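Side-chain contact in ferulic acid esterase, AmCE1/Fae1A (Anaeromyces mucronatus, PDB 5CXX), which is probably a feruloyl esterase of the alpha/beta-hydrolase fold and binds ferulic acid, the acid product expected of that reaction, in its pocket: residues Thr108-Thr111 with Pro116-Tyr119. Residues are numbered along the deposited sequence; the frame is centred on the assembly and turned at random.
Sequences TAVT and PEYY. With FER (3-(4-hydroxy-3-methoxyphenyl)-2-propenoic acid), chain D.
Val110 lays its CG2 methyl against the first turn of helix 116-123, with CG2 3.6 Å from Tyr118 CA and 3.8 Å from Tyr118 CB. Its other methyl, CG1, meets the bent aliphatic part of Glu117, 3.7 Å from Glu117 CG, the two side chains crossing at about a right angle. The bend of Glu117 at chi2 (63°) carries the carboxylate to Thr108, where Glu117 OE2 lies 3.5 Å from Thr108 CB; the polar partners sit elsewhere, Lys120 in a salt bridge with Glu117 OE1 and Lys105 O accepting a bond from Thr108 OG1. Between a surface loop and the helix it leads into, apolar touches can be joined by a shared water, as here: one water donates to Thr108 O at 2.9 Å and to Glu117 O at 2.7 Å. In this alpha/beta-hydrolase fold the loop follows strand 95-99 of the central sheet, and the helix turn it packs on borders the ferulic acid pocket. Tyr118, with CG anti to its amide nitrogen (chi1 -179°), extends its ring past the carbonyls of Val110 and Thr111, which approach obliquely, while its hydroxyl bonds with that of Tyr122. The next residue, Tyr119, leaves the backbone on the side away from the loop and presents one ring face to the ligand, whose methoxy carbon C10 sits over the middle of the ring, 3.3 Å above its plane.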
loop_
_atom_site.group_PDB
_atom_site.type_symbol
_atom_site.label_atom_id
_atom_site.label_comp_id
_atom_site.label_asym_id
_atom_site.label_seq_id
_atom_site.Cartn_x
_atom_site.Cartn_y
_atom_site.Cartn_z
ATOM N N THR A 108 16.524 -5.589 17.227
ATOM C CA THR A 108 16.175 -4.201 16.941
ATOM C C THR A 108 14.720 -3.895 17.123
ATOM O O THR A 108 14.301 -2.761 16.842
ATOM C CB THR A 108 16.563 -3.773 15.537
ATOM O OG1 THR A 108 15.693 -4.401 14.585
ATOM C CG2 THR A 108 17.965 -4.188 15.269
ATOM N N ALA A 109 13.951 -4.811 17.707
ATOM C CA ALA A 109 12.530 -4.523 17.916
ATOM C C ALA A 109 12.376 -3.581 19.111
ATOM O O ALA A 109 13.006 -3.803 20.200
ATOM C CB ALA A 109 11.741 -5.851 18.170
ATOM N N VAL A 110 11.611 -2.500 18.917
ATOM C CA VAL A 110 11.391 -1.541 19.971
ATOM C C VAL A 110 9.898 -1.178 19.989
ATOM O O VAL A 110 9.137 -1.513 19.063
ATOM C CB VAL A 110 12.263 -0.247 19.788
ATOM C CG1 VAL A 110 13.745 -0.623 19.788
ATOM C CG2 VAL A 110 11.867 0.497 18.487
ATOM N N THR A 111 9.512 -0.513 21.074
ATOM C CA THR A 111 8.114 -0.187 21.236
ATOM C C THR A 111 7.699 0.937 20.268
ATOM O O THR A 111 8.541 1.755 19.872
ATOM C CB THR A 111 7.876 0.172 22.725
ATOM O OG1 THR A 111 6.486 0.072 23.008
ATOM C CG2 THR A 111 8.419 1.540 23.044
ATOM N N PRO A 116 13.540 7.028 15.124
ATOM C CA PRO A 116 14.210 6.395 14.009
ATOM C C PRO A 116 14.386 4.921 14.207
ATOM O O PRO A 116 14.380 4.205 13.231
ATOM C CB PRO A 116 15.569 7.058 14.000
ATOM C CG PRO A 116 15.236 8.422 14.502
ATOM C CD PRO A 116 14.355 8.158 15.660
ATOM N N GLU A 117 14.651 4.487 15.436
ATOM C CA GLU A 117 14.840 3.057 15.609
ATOM C C GLU A 117 13.587 2.285 15.306
ATOM O O GLU A 117 13.658 1.220 14.709
ATOM C CB GLU A 117 15.311 2.762 17.055
ATOM C CG GLU A 117 15.694 1.283 17.235
ATOM C CD GLU A 117 16.875 0.846 16.356
ATOM O OE1 GLU A 117 17.702 1.713 15.971
ATOM O OE2 GLU A 117 16.996 -0.368 16.081
ATOM N N TYR A 118 12.423 2.806 15.683
ATOM C CA TYR A 118 11.186 2.087 15.330
ATOM C C TYR A 118 10.944 2.090 13.792
ATOM O O TYR A 118 10.525 1.093 13.177
ATOM C CB TYR A 118 9.972 2.700 16.113
ATOM C CG TYR A 118 8.649 2.003 15.845
ATOM C CD1 TYR A 118 8.464 0.662 16.230
ATOM C CD2 TYR A 118 7.567 2.703 15.315
ATOM C CE1 TYR A 118 7.259 0.031 15.969
ATOM C CE2 TYR A 118 6.351 2.095 15.090
ATOM C CZ TYR A 118 6.202 0.742 15.416
ATOM O OH TYR A 118 4.976 0.129 15.136
ATOM N N TYR A 119 11.249 3.232 13.131
ATOM C CA TYR A 119 11.074 3.249 11.689
ATOM C C TYR A 119 11.866 2.192 10.947
ATOM O O TYR A 119 11.402 1.756 9.870
ATOM C CB TYR A 119 11.485 4.639 11.156
ATOM C CG TYR A 119 10.827 5.828 11.821
ATOM C CD1 TYR A 119 9.560 5.767 12.427
ATOM C CD2 TYR A 119 11.467 7.074 11.785
ATOM C CE1 TYR A 119 8.997 6.877 13.029
ATOM C CE2 TYR A 119 10.863 8.190 12.352
ATOM C CZ TYR A 119 9.648 8.083 12.964
ATOM O OH TYR A 119 9.100 9.196 13.572
HETATM C C4 FER D . 6.856 11.059 11.186
HETATM C C5 FER D . 5.486 11.399 11.380
HETATM C C6 FER D . 4.519 10.476 11.109
HETATM C C3 FER D . 7.167 9.803 10.633
HETATM C C2 FER D . 6.213 8.855 10.379
HETATM C C1 FER D . 4.889 9.189 10.594
HETATM C C10 FER D . 8.765 8.434 9.704
HETATM C C7 FER D . 3.855 8.146 10.336
HETATM C C8 FER D . 2.594 8.190 10.797
HETATM C C9 FER D . 1.652 7.041 10.444
HETATM O O1 FER D . 2.019 6.036 9.757
HETATM O O2 FER D . 0.474 7.087 10.888
HETATM O O4 FER D . 7.904 11.897 11.419
HETATM O O3 FER D . 8.507 9.614 10.458
HETATM O O HOH W 1 12.815 -1.359 14.796
#